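Local coordinates for protein amidase (Bacillus anthracis, PDB 5EWQ) that probably hydrolyses monocarboxylic amides to the carboxylic acid and ammonia, as a member of the amidase signature family, at residues 87-92 with 184-189; 129-134 with 163-168; 350-355 with 453-458; 431-436 with 462-467. All coordinates share one frame; numbering follows the deposited sequence.

Contact 1 of 4, residues 87-92 with 184-189; sequences SVTEIN and SGKKGQ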
loop_
_atom_site.group_PDB
_atom_site.type_symbol
_atom_site.label_atom_id
_atom_site.label_comp_id
_atom_site.label_asym_id
_atom_site.label_seq_id
_atom_site.Cartn_x
_atom_site.Cartn_y
_atom_site.Cartn_z
ATOM N N SER A 87 9.797 6.108 7.794
ATOM C CA SER A 87 8.926 5.396 6.868
ATOM C C SER A 87 9.421 5.498 5.431
ATOM O O SER A 87 8.825 4.925 4.519
ATOM C CB SER A 87 7.500 5.936 6.961
ATOM O OG SER A 87 7.446 7.295 6.564
ATOM N N VAL A 88 10.513 6.229 5.235
ATOM C CA VAL A 88 11.081 6.417 3.906
ATOM C C VAL A 88 12.440 5.737 3.786
ATOM O O VAL A 88 13.351 6.011 4.566
ATOM C CB VAL A 88 11.230 7.911 3.567
ATOM C CG1 VAL A 88 11.851 8.083 2.192
ATOM C CG2 VAL A 88 9.881 8.605 3.640
ATOM N N THR A 89 12.568 4.847 2.806
ATOM C CA THR A 89 13.826 4.148 2.573
ATOM C C THR A 89 14.700 4.890 1.574
ATOM O O THR A 89 15.906 5.028 1.774
ATOM C CB THR A 89 13.597 2.715 2.055
ATOM O OG1 THR A 89 12.712 2.748 0.928
ATOM C CG2 THR A 89 12.996 1.841 3.141
ATOM N N GLU A 90 14.090 5.369 0.497
ATOM C CA GLU A 90 14.842 6.011 -0.569
ATOM C C GLU A 90 14.220 7.335 -1.000
ATOM O O GLU A 90 13.008 7.525 -0.903
ATOM C CB GLU A 90 14.951 5.076 -1.775
ATOM C CG GLU A 90 16.300 5.118 -2.465
ATOM C CD GLU A 90 17.388 4.454 -1.643
ATOM O OE1 GLU A 90 18.548 4.917 -1.706
ATOM O OE2 GLU A 90 17.084 3.468 -0.939
ATOM N N ILE A 91 15.063 8.246 -1.473
ATOM C CA ILE A 91 14.608 9.524 -2.008
ATOM C C ILE A 91 15.234 9.769 -3.373
ATOM O O ILE A 91 16.447 9.659 -3.533
ATOM C CB ILE A 91 14.957 10.697 -1.068
ATOM C CG1 ILE A 91 14.079 10.658 0.184
ATOM C CG2 ILE A 91 14.781 12.030 -1.781
ATOM C CD1 ILE A 91 12.612 10.900 -0.093
ATOM N N ASN A 92 14.399 10.086 -4.358
ATOM C CA ASN A 92 14.876 10.417 -5.694
ATOM C C ASN A 92 15.736 11.676 -5.664
ATOM O O ASN A 92 15.250 12.753 -5.317
ATOM C CB ASN A 92 13.694 10.601 -6.651
ATOM C CG ASN A 92 14.111 10.618 -8.113
ATOM O OD1 ASN A 92 15.255 10.922 -8.448
ATOM N ND2 ASN A 92 13.173 10.292 -8.995
ATOM N N SER A 184 12.420 -3.262 8.917
ATOM C CA SER A 184 13.220 -3.742 7.798
ATOM C C SER A 184 14.699 -3.617 8.137
ATOM O O SER A 184 15.115 -2.648 8.771
ATOM C CB SER A 184 12.906 -2.961 6.523
ATOM O OG SER A 184 13.453 -1.656 6.583
ATOM N N GLY A 185 15.491 -4.596 7.712
ATOM C CA GLY A 185 16.920 -4.576 7.964
ATOM C C GLY A 185 17.632 -3.498 7.169
ATOM O O GLY A 185 18.789 -3.179 7.434
ATOM N N LYS A 186 16.930 -2.932 6.193
ATOM C CA LYS A 186 17.498 -1.911 5.321
ATOM C C LYS A 186 17.475 -0.524 5.955
ATOM O O LYS A 186 18.490 0.171 5.983
ATOM C CB LYS A 186 16.748 -1.882 3.990
ATOM C CG LYS A 186 17.230 -0.814 3.026
ATOM C CD LYS A 186 16.334 -0.745 1.803
ATOM C CE LYS A 186 16.834 0.282 0.802
ATOM N NZ LYS A 186 15.944 0.364 -0.389
ATOM N N LYS A 187 16.313 -0.125 6.463
ATOM C CA LYS A 187 16.142 1.225 6.988
ATOM C C LYS A 187 15.872 1.239 8.492
ATOM O O LYS A 187 16.304 2.151 9.198
ATOM C CB LYS A 187 15.006 1.939 6.253
ATOM C CG LYS A 187 14.983 3.438 6.475
ATOM C CD LYS A 187 16.279 4.077 5.998
ATOM C CE LYS A 187 16.322 5.558 6.331
ATOM N NZ LYS A 187 16.318 5.798 7.801
ATOM N N GLY A 188 15.157 0.231 8.979
ATOM C CA GLY A 188 14.845 0.143 10.393
ATOM C C GLY A 188 13.358 0.019 10.667
ATOM O O GLY A 188 12.601 -0.468 9.829
ATOM N N GLN A 189 12.940 0.474 11.844
ATOM C CA GLN A 189 11.555 0.321 12.280
ATOM C C GLN A 189 10.666 1.487 11.855
ATOM O O GLN A 189 11.008 2.650 12.059
ATOM C CB GLN A 189 11.497 0.163 13.801
ATOM C CG GLN A 189 10.085 0.102 14.361
ATOM C CD GLN A 189 9.338 -1.138 13.916
ATOM O OE1 GLN A 189 9.780 -2.260 14.158
ATOM N NE2 GLN A 189 8.203 -0.941 13.255
#
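The flat carboxylate of E90 is met by K186 at one oxygen, OE2, which both CE and NZ of the lysine approach. K186 reaches that oxygen as a fully extended chain, crossing the glutamate at about a right angle. Its CE lies 3.6 Å from E90 OE2, and its NZ ends 3.4 Å from the same atom, which makes a weak, long salt bridge. A second planar group, the V88 peptide, is touched at its carbonyl by hydrocarbon. The bend of K187 at chi2 (60°) places CD near V88 O, and CE passes 3.5 Å from V88 O. Beside it, the methyl CG2 of T89 rests on K187 CB at 3.7 Å, packed against the root of the lysine.

Strand 88-91 is an outermost strand of the large mixed sheet, and T89 and E90 both face K165 of the neighbouring strand in a classic beta bulge. The turn between strands 183-184 and 188-189 lies against this bulge. It is held by an ST motif, in which S184 OG accepts the backbone N of K187 at 3.2 Å.

The polar ends have further partners. A second bend of K187, at chi4, sets NZ, which hydrogen-bonds Q80 and N86, while T89 OG1 hydrogen-bonds D123. E90 OE2 also pairs with R21, and K186 NZ with D123. E90 and K186 are therefore links in a buried chain of alternating charge, R21-E90-K186-D123, in which neighbouring charges would partly offset one another.

Contact 2 of 4, residues 129-134 with 163-168; sequences KVMPTS and LGKANM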
loop_
_atom_site.group_PDB
_atom_site.type_symbol
_atom_site.label_atom_id
_atom_site.label_comp_id
_atom_site.label_asym_id
_atom_site.label_seq_id
_atom_site.Cartn_x
_atom_site.Cartn_y
_atom_site.Cartn_z
ATOM N N LYS A 129 18.009 3.055 -12.632
ATOM C CA LYS A 129 19.192 3.914 -12.524
ATOM C C LYS A 129 19.183 4.911 -11.361
ATOM O O LYS A 129 20.177 5.599 -11.131
ATOM C CB LYS A 129 19.394 4.682 -13.835
ATOM N N VAL A 130 18.080 4.986 -10.623
ATOM C CA VAL A 130 17.937 6.018 -9.601
ATOM C C VAL A 130 17.845 5.453 -8.185
ATOM O O VAL A 130 18.734 5.677 -7.363
ATOM C CB VAL A 130 16.695 6.890 -9.869
ATOM C CG1 VAL A 130 16.532 7.926 -8.776
ATOM C CG2 VAL A 130 16.805 7.564 -11.227
HETATM N N MSE A 131 16.769 4.728 -7.900
HETATM C CA MSE A 131 16.522 4.242 -6.545
HETATM C C MSE A 131 16.595 2.721 -6.443
HETATM O O MSE A 131 15.961 2.008 -7.222
HETATM C CB MSE A 131 15.162 4.730 -6.051
HETATM C CG MSE A 131 15.088 6.229 -5.825
HETATM SE SE MSE A 131 13.270 6.906 -5.994
HETATM C CE MSE A 131 13.005 6.556 -7.897
ATOM N N PRO A 132 17.377 2.225 -5.472
ATOM C CA PRO A 132 17.536 0.792 -5.202
ATOM C C PRO A 132 16.230 0.095 -4.832
ATOM O O PRO A 132 15.390 0.675 -4.145
ATOM C CB PRO A 132 18.508 0.765 -4.019
ATOM C CG PRO A 132 19.268 2.033 -4.131
ATOM C CD PRO A 132 18.288 3.040 -4.651
ATOM N N THR A 133 16.072 -1.140 -5.294
ATOM C CA THR A 133 14.925 -1.963 -4.936
ATOM C C THR A 133 15.407 -3.095 -4.043
ATOM O O THR A 133 16.206 -3.928 -4.467
ATOM C CB THR A 133 14.221 -2.533 -6.177
ATOM O OG1 THR A 133 13.996 -1.481 -7.122
ATOM C CG2 THR A 133 12.892 -3.165 -5.795
ATOM N N SER A 134 14.926 -3.127 -2.807
ATOM C CA SER A 134 15.513 -4.014 -1.812
ATOM C C SER A 134 14.500 -4.878 -1.075
ATOM O O SER A 134 14.881 -5.825 -0.388
ATOM C CB SER A 134 16.304 -3.189 -0.797
ATOM O OG SER A 134 17.139 -2.250 -1.452
ATOM N N LEU A 163 8.679 10.112 -6.178
ATOM C CA LEU A 163 9.338 10.976 -5.206
ATOM C C LEU A 163 10.387 10.206 -4.412
ATOM O O LEU A 163 11.482 10.709 -4.158
ATOM C CB LEU A 163 8.311 11.594 -4.257
ATOM C CG LEU A 163 8.865 12.425 -3.098
ATOM C CD1 LEU A 163 9.624 13.637 -3.616
ATOM C CD2 LEU A 163 7.748 12.846 -2.156
ATOM N N GLY A 164 10.040 8.983 -4.025
ATOM C CA GLY A 164 10.940 8.138 -3.262
ATOM C C GLY A 164 10.338 6.774 -2.984
ATOM O O GLY A 164 9.348 6.386 -3.604
ATOM N N LYS A 165 10.931 6.043 -2.047
ATOM C CA LYS A 165 10.433 4.717 -1.704
ATOM C C LYS A 165 10.111 4.598 -0.218
ATOM O O LYS A 165 10.754 5.226 0.623
ATOM C CB LYS A 165 11.441 3.646 -2.124
ATOM C CG LYS A 165 11.595 3.540 -3.633
ATOM C CD LYS A 165 12.511 2.401 -4.040
ATOM C CE LYS A 165 12.554 2.270 -5.555
ATOM N NZ LYS A 165 13.473 1.192 -6.010
ATOM N N ALA A 166 9.105 3.786 0.092
ATOM C CA ALA A 166 8.584 3.687 1.450
ATOM C C ALA A 166 9.110 2.464 2.190
ATOM O O ALA A 166 9.411 1.436 1.583
ATOM C CB ALA A 166 7.070 3.663 1.423
ATOM N N ASN A 167 9.211 2.585 3.511
ATOM C CA ASN A 167 9.653 1.482 4.350
ATOM C C ASN A 167 8.601 0.382 4.384
ATOM O O ASN A 167 7.437 0.616 4.060
ATOM C CB ASN A 167 9.966 1.976 5.766
ATOM C CG ASN A 167 10.884 1.035 6.523
ATOM O OD1 ASN A 167 11.405 0.075 5.959
ATOM N ND2 ASN A 167 11.093 1.315 7.803
HETATM N N MSE A 168 9.011 -0.819 4.774
HETATM C CA MSE A 168 8.119 -1.968 4.739
HETATM C C MSE A 168 8.597 -3.090 5.648
HETATM O O MSE A 168 9.769 -3.148 6.015
HETATM C CB MSE A 168 7.994 -2.491 3.309
HETATM C CG MSE A 168 9.334 -2.818 2.668
HETATM SE SE MSE A 168 9.185 -3.599 0.888
HETATM C CE MSE A 168 8.494 -5.352 1.372
#
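K165 reaching into the loop 129-134 makes this a buried contact of one charged side chain with backbone carbonyls, set beside strand 161-166 near one border of the large mixed sheet. Its NZ donates to M131 O at 2.9 Å and to the next carbonyl, P132 O, at 2.7 Å. Both oxygens are approached from above their carbonyl planes, the nitrogen standing about 70° out of each plane. The C=O...N angle is 110° at M131 and 101° at P132.

K165 CG lies beside its own backbone N, and the fully extended chain beyond it carries NZ to the loop, with CE 3.6 Å from M131 CB. Strand 161-166 runs between 88-91 and 118-122 in the sheet of the amidase fold, and the loop that follows 118-122 folds back over it to receive the lysine. V125 O and T127 OG1, from the same loop, also accept from NZ, so the buried ammonium is held by carbonyl and hydroxyl oxygens, all neutral, of one loop. Such oxygens would stabilise the positive charge through their dipoles.

Apolar contact continues toward the start of the strand, where M131, a selenomethionine, lays SE 3.8 Å from G164 CA. T133, whose side chain crosses that of K165 at about a right angle, hydrogen-bonds V125 O through OG1.

Contact 3 of 4, residues 350-355 with 453-458; sequences IQLNNG and NEEVLL
L352 and L458 carry the apolar part of a surface contact in which the loop leaving edge strand 345-347 of the amidase sheet packs against the beginning of helix 457-462. The two leucines slide past each other in opposite directions. L458 sets CG beside its backbone N (chi1 -56°) and carries CD1 outward in the extended direction. This methyl touches L352 along most of its side chain, L458 CD1 lying 3.7 Å from each of CB, CG and CD2 of L352.

N354 approaches the same leucine from a different quarter. Its chi1 of -57° places CG beside the backbone N, and the amide then crosses L458 obliquely, with OD1 close to CG and both methyls of that leucine. This is contact of an amide with a hydrocarbon surface rather than a polar bond, and no hydrogen bond joins the two segments.

E455 bends at chi2, which turns CD; its OE1 lies 3.9 Å from L352 CB and equally near the N354 amide, whose plane is turned only 29° from the carboxylate. E435 and L436 of helix 418-437 also touch L458, which is buried although much of the contact lies at the surface. That helix also holds the loop directly, through a hydrogen bond between N431 ND2 and G355 O and a weak one from N353 N to E435 OE1. L457 adds its CD2 methyl, 4.1 Å from N354 CB.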
loop_
_atom_site.group_PDB
_atom_site.type_symbol
_atom_site.label_atom_id
_atom_site.label_comp_id
_atom_site.label_asym_id
_atom_site.label_seq_id
_atom_site.Cartn_x
_atom_site.Cartn_y
_atom_site.Cartn_z
ATOM N N ILE A 350 -22.704 -11.368 9.285
ATOM C CA ILE A 350 -22.230 -12.459 8.444
ATOM C C ILE A 350 -20.867 -12.950 8.912
ATOM O O ILE A 350 -19.896 -12.196 8.901
ATOM C CB ILE A 350 -22.126 -12.025 6.965
ATOM C CG1 ILE A 350 -23.479 -11.530 6.456
ATOM C CG2 ILE A 350 -21.589 -13.168 6.105
ATOM C CD1 ILE A 350 -23.453 -11.103 5.018
ATOM N N GLN A 351 -20.799 -14.211 9.328
ATOM C CA GLN A 351 -19.538 -14.809 9.751
ATOM C C GLN A 351 -18.990 -15.737 8.671
ATOM O O GLN A 351 -19.485 -16.850 8.482
ATOM C CB GLN A 351 -19.713 -15.567 11.070
ATOM C CG GLN A 351 -18.433 -16.212 11.583
ATOM C CD GLN A 351 -18.489 -16.532 13.063
ATOM O OE1 GLN A 351 -19.401 -16.103 13.769
ATOM N NE2 GLN A 351 -17.509 -17.289 13.540
ATOM N N LEU A 352 -17.971 -15.264 7.963
ATOM C CA LEU A 352 -17.344 -16.035 6.896
ATOM C C LEU A 352 -16.642 -17.267 7.454
ATOM O O LEU A 352 -16.108 -17.239 8.564
ATOM C CB LEU A 352 -16.350 -15.165 6.122
ATOM C CG LEU A 352 -16.835 -14.495 4.834
ATOM C CD1 LEU A 352 -18.233 -13.927 4.997
ATOM C CD2 LEU A 352 -15.866 -13.399 4.412
ATOM N N ASN A 353 -16.648 -18.347 6.680
ATOM C CA ASN A 353 -16.013 -19.591 7.099
ATOM C C ASN A 353 -14.690 -19.829 6.381
ATOM O O ASN A 353 -14.654 -19.995 5.163
ATOM C CB ASN A 353 -16.954 -20.773 6.862
ATOM C CG ASN A 353 -16.338 -22.098 7.267
ATOM O OD1 ASN A 353 -15.722 -22.784 6.451
ATOM N ND2 ASN A 353 -16.503 -22.465 8.533
ATOM N N ASN A 354 -13.603 -19.843 7.147
ATOM C CA ASN A 354 -12.277 -20.071 6.591
ATOM C C ASN A 354 -11.907 -21.550 6.606
ATOM O O ASN A 354 -11.094 -21.988 7.418
ATOM C CB ASN A 354 -11.229 -19.264 7.361
ATOM C CG ASN A 354 -11.523 -17.777 7.364
ATOM O OD1 ASN A 354 -12.110 -17.247 6.422
ATOM N ND2 ASN A 354 -11.116 -17.095 8.428
ATOM N N GLY A 355 -12.513 -22.315 5.704
ATOM C CA GLY A 355 -12.260 -23.742 5.625
ATOM C C GLY A 355 -11.658 -24.158 4.298
ATOM O O GLY A 355 -12.169 -23.807 3.236
ATOM N N ASN A 453 -8.301 -5.938 9.519
ATOM C CA ASN A 453 -7.940 -7.043 8.637
ATOM C C ASN A 453 -8.387 -8.407 9.159
ATOM O O ASN A 453 -7.663 -9.397 9.037
ATOM C CB ASN A 453 -6.427 -7.055 8.403
ATOM C CG ASN A 453 -5.642 -7.298 9.678
ATOM O OD1 ASN A 453 -6.073 -6.921 10.768
ATOM N ND2 ASN A 453 -4.485 -7.935 9.547
ATOM N N GLU A 454 -9.590 -8.461 9.721
ATOM C CA GLU A 454 -10.093 -9.688 10.329
ATOM C C GLU A 454 -10.498 -10.740 9.295
ATOM O O GLU A 454 -10.398 -11.939 9.554
ATOM C CB GLU A 454 -11.278 -9.373 11.244
ATOM C CG GLU A 454 -10.914 -8.509 12.440
ATOM C CD GLU A 454 -12.121 -8.118 13.269
ATOM O OE1 GLU A 454 -13.248 -8.526 12.915
ATOM O OE2 GLU A 454 -11.943 -7.400 14.276
ATOM N N GLU A 455 -10.954 -10.293 8.128
ATOM C CA GLU A 455 -11.400 -11.214 7.085
ATOM C C GLU A 455 -10.780 -10.886 5.729
ATOM O O GLU A 455 -11.465 -10.409 4.826
ATOM C CB GLU A 455 -12.927 -11.194 6.971
ATOM C CG GLU A 455 -13.662 -11.522 8.263
ATOM C CD GLU A 455 -13.413 -12.941 8.737
ATOM O OE1 GLU A 455 -13.197 -13.827 7.884
ATOM O OE2 GLU A 455 -13.430 -13.168 9.966
ATOM N N VAL A 456 -9.486 -11.154 5.585
ATOM C CA VAL A 456 -8.778 -10.852 4.345
ATOM C C VAL A 456 -8.384 -12.125 3.601
ATOM O O VAL A 456 -8.201 -12.112 2.383
ATOM C CB VAL A 456 -7.514 -10.011 4.614
ATOM C CG1 VAL A 456 -6.942 -9.468 3.314
ATOM C CG2 VAL A 456 -7.836 -8.873 5.556
ATOM N N LEU A 457 -8.269 -13.223 4.343
ATOM C CA LEU A 457 -7.821 -14.503 3.796
ATOM C C LEU A 457 -8.609 -14.944 2.565
ATOM O O LEU A 457 -8.028 -15.379 1.571
ATOM C CB LEU A 457 -7.905 -15.590 4.870
ATOM C CG LEU A 457 -7.585 -17.018 4.422
ATOM C CD1 LEU A 457 -6.182 -17.100 3.847
ATOM C CD2 LEU A 457 -7.755 -17.997 5.575
ATOM N N LEU A 458 -9.930 -14.822 2.630
ATOM C CA LEU A 458 -10.793 -15.301 1.557
ATOM C C LEU A 458 -10.747 -14.401 0.325
ATOM O O LEU A 458 -10.607 -14.883 -0.799
ATOM C CB LEU A 458 -12.234 -15.426 2.055
ATOM C CG LEU A 458 -12.435 -16.309 3.288
ATOM C CD1 LEU A 458 -13.909 -16.420 3.635
ATOM C CD2 LEU A 458 -11.830 -17.685 3.068
#

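Contact 4 of 4, residues 431-436 with 462-467; sequences NAKKEL and AGYPEL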
loop_
_atom_site.group_PDB
_atom_site.type_symbol
_atom_site.label_atom_id
_atom_site.label_comp_id
_atom_site.label_asym_id
_atom_site.label_seq_id
_atom_site.Cartn_x
_atom_site.Cartn_y
_atom_site.Cartn_z
ATOM N N ASN A 431 -12.894 -22.554 -2.956
ATOM C CA ASN A 431 -13.574 -22.417 -1.671
ATOM C C ASN A 431 -13.884 -20.961 -1.340
ATOM O O ASN A 431 -15.013 -20.622 -0.985
ATOM C CB ASN A 431 -12.733 -23.033 -0.552
ATOM C CG ASN A 431 -12.708 -24.548 -0.606
ATOM O OD1 ASN A 431 -13.054 -25.149 -1.622
ATOM N ND2 ASN A 431 -12.296 -25.172 0.491
ATOM N N ALA A 432 -12.872 -20.107 -1.463
ATOM C CA ALA A 432 -13.013 -18.692 -1.137
ATOM C C ALA A 432 -13.973 -17.986 -2.090
ATOM O O ALA A 432 -14.783 -17.160 -1.668
ATOM C CB ALA A 432 -11.654 -18.010 -1.156
ATOM N N LYS A 433 -13.876 -18.316 -3.373
ATOM C CA LYS A 433 -14.718 -17.694 -4.390
ATOM C C LYS A 433 -16.182 -18.075 -4.193
ATOM O O LYS A 433 -17.077 -17.255 -4.391
ATOM C CB LYS A 433 -14.247 -18.093 -5.790
ATOM C CG LYS A 433 -14.853 -17.275 -6.918
ATOM C CD LYS A 433 -14.222 -17.639 -8.253
ATOM C CE LYS A 433 -14.777 -16.787 -9.383
ATOM N NZ LYS A 433 -14.155 -17.132 -10.692
ATOM N N LYS A 434 -16.418 -19.321 -3.795
ATOM C CA LYS A 434 -17.771 -19.798 -3.537
ATOM C C LYS A 434 -18.318 -19.203 -2.244
ATOM O O LYS A 434 -19.501 -18.876 -2.151
ATOM C CB LYS A 434 -17.802 -21.326 -3.468
ATOM N N GLU A 435 -17.447 -19.066 -1.248
ATOM C CA GLU A 435 -17.832 -18.499 0.038
ATOM C C GLU A 435 -18.234 -17.034 -0.103
ATOM O O GLU A 435 -19.187 -16.577 0.527
ATOM C CB GLU A 435 -16.689 -18.636 1.047
ATOM C CG GLU A 435 -16.996 -18.062 2.422
ATOM C CD GLU A 435 -18.121 -18.797 3.127
ATOM O OE1 GLU A 435 -17.830 -19.763 3.862
ATOM O OE2 GLU A 435 -19.294 -18.407 2.949
ATOM N N LEU A 436 -17.499 -16.305 -0.937
ATOM C CA LEU A 436 -17.778 -14.893 -1.172
ATOM C C LEU A 436 -19.047 -14.707 -1.997
ATOM O O LEU A 436 -19.922 -13.923 -1.635
ATOM C CB LEU A 436 -16.592 -14.222 -1.869
ATOM C CG LEU A 436 -15.587 -13.492 -0.973
ATOM C CD1 LEU A 436 -15.126 -14.376 0.173
ATOM C CD2 LEU A 436 -14.398 -13.012 -1.790
ATOM N N ALA A 462 -9.329 -15.485 -3.421
ATOM C CA ALA A 462 -10.341 -15.484 -4.471
ATOM C C ALA A 462 -10.065 -14.408 -5.519
ATOM O O ALA A 462 -10.596 -14.461 -6.629
ATOM C CB ALA A 462 -11.723 -15.294 -3.867
ATOM N N GLY A 463 -9.235 -13.434 -5.163
ATOM C CA GLY A 463 -8.853 -12.383 -6.090
ATOM C C GLY A 463 -9.815 -11.213 -6.106
ATOM O O GLY A 463 -9.728 -10.338 -6.969
ATOM N N TYR A 464 -10.738 -11.195 -5.151
ATOM C CA TYR A 464 -11.719 -10.121 -5.049
ATOM C C TYR A 464 -11.082 -8.849 -4.497
ATOM O O TYR A 464 -10.193 -8.915 -3.647
ATOM C CB TYR A 464 -12.896 -10.554 -4.171
ATOM C CG TYR A 464 -13.892 -11.440 -4.886
ATOM C CD1 TYR A 464 -13.528 -12.697 -5.346
ATOM C CD2 TYR A 464 -15.198 -11.020 -5.095
ATOM C CE1 TYR A 464 -14.435 -13.509 -6.000
ATOM C CE2 TYR A 464 -16.112 -11.823 -5.747
ATOM C CZ TYR A 464 -15.725 -13.067 -6.196
ATOM O OH TYR A 464 -16.632 -13.871 -6.846
ATOM N N PRO A 465 -11.533 -7.684 -4.985
ATOM C CA PRO A 465 -10.961 -6.395 -4.581
ATOM C C PRO A 465 -11.298 -6.004 -3.142
ATOM O O PRO A 465 -12.349 -6.380 -2.624
ATOM C CB PRO A 465 -11.589 -5.410 -5.570
ATOM C CG PRO A 465 -12.875 -6.044 -5.956
ATOM C CD PRO A 465 -12.597 -7.520 -5.991
ATOM N N GLU A 466 -10.400 -5.252 -2.513
ATOM C CA GLU A 466 -10.587 -4.794 -1.142
ATOM C C GLU A 466 -10.318 -3.299 -1.038
ATOM O O GLU A 466 -9.352 -2.799 -1.612
ATOM C CB GLU A 466 -9.663 -5.553 -0.189
ATOM C CG GLU A 466 -9.799 -7.062 -0.243
ATOM C CD GLU A 466 -8.620 -7.763 0.399
ATOM O OE1 GLU A 466 -7.655 -7.067 0.782
ATOM O OE2 GLU A 466 -8.655 -9.005 0.519
ATOM N N LEU A 467 -11.166 -2.585 -0.304
ATOM C CA LEU A 467 -10.996 -1.145 -0.140
ATOM C C LEU A 467 -11.078 -0.726 1.326
ATOM O O LEU A 467 -12.117 -0.879 1.968
ATOM C CB LEU A 467 -12.044 -0.386 -0.957
ATOM C CG LEU A 467 -11.929 1.139 -0.928
ATOM C CD1 LEU A 467 -10.588 1.585 -1.488
ATOM C CD2 LEU A 467 -13.074 1.782 -1.693
#
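Y464 has CG beside its backbone N (chi1 -79°), and K433 has CG anti to its own N, which sets the two side chains to cross at about a right angle. The K433 CG lies at the edge of the tyrosine, near the ring plane and beside Y464 OH. L436 works over the ring instead, sliding past the tyrosine in the opposite direction. Its CD2 comes over one face, 3.9 Å from the centroid of the Y464 ring and 26° off the normal. This is a CH-pi contact, displaced toward the rim, where L436 CD2 lies 3.5 Å from Y464 CG.

Close by, A462 puts its CB 3.8 Å from A432 CB and about as near to the backbone N of K433. With alanines meeting here, the backbones come close, consistent with the 4.9 Å between the CA atoms of K433 and A462. G463 then takes a positive phi as the chain leaves helix 457-462 and turns toward strand 466-473, an interior strand of the mixed sheet.

No hydrogen bond crosses between the segments. Between them, L436 CD2 covers one face of the tyrosine and K433 CG meets its edge. Apolar contact thus joins helix to turn, while the Y464 hydroxyl bonds N437 OD1 at the end of the same helix, so the ring is held by both apolar and polar contact.

How the contacts relate
The four contacts form two pairs at opposite sides of the chain's centre. Contacts 1 and 2 have centres 8 Å apart and touch, sharing neighbouring strands 88-91 and 161-166; along the sequence, contact 2 falls wholly between the two segments of contact 1. Contacts 3 and 4, whose centres are 10 Å apart, come later, and their segments alternate, so that helix 418-437, helix 457-462 and the loop 350-355 are tied together. The same mixed sheet runs from contacts 1 and 2 to contact 4, although the centres of contacts 1 and 4 lie about 33 Å apart. The amidase fold thus carries separate clusters, one of buried charge and one mainly apolar, on opposite sides of the chain's centre.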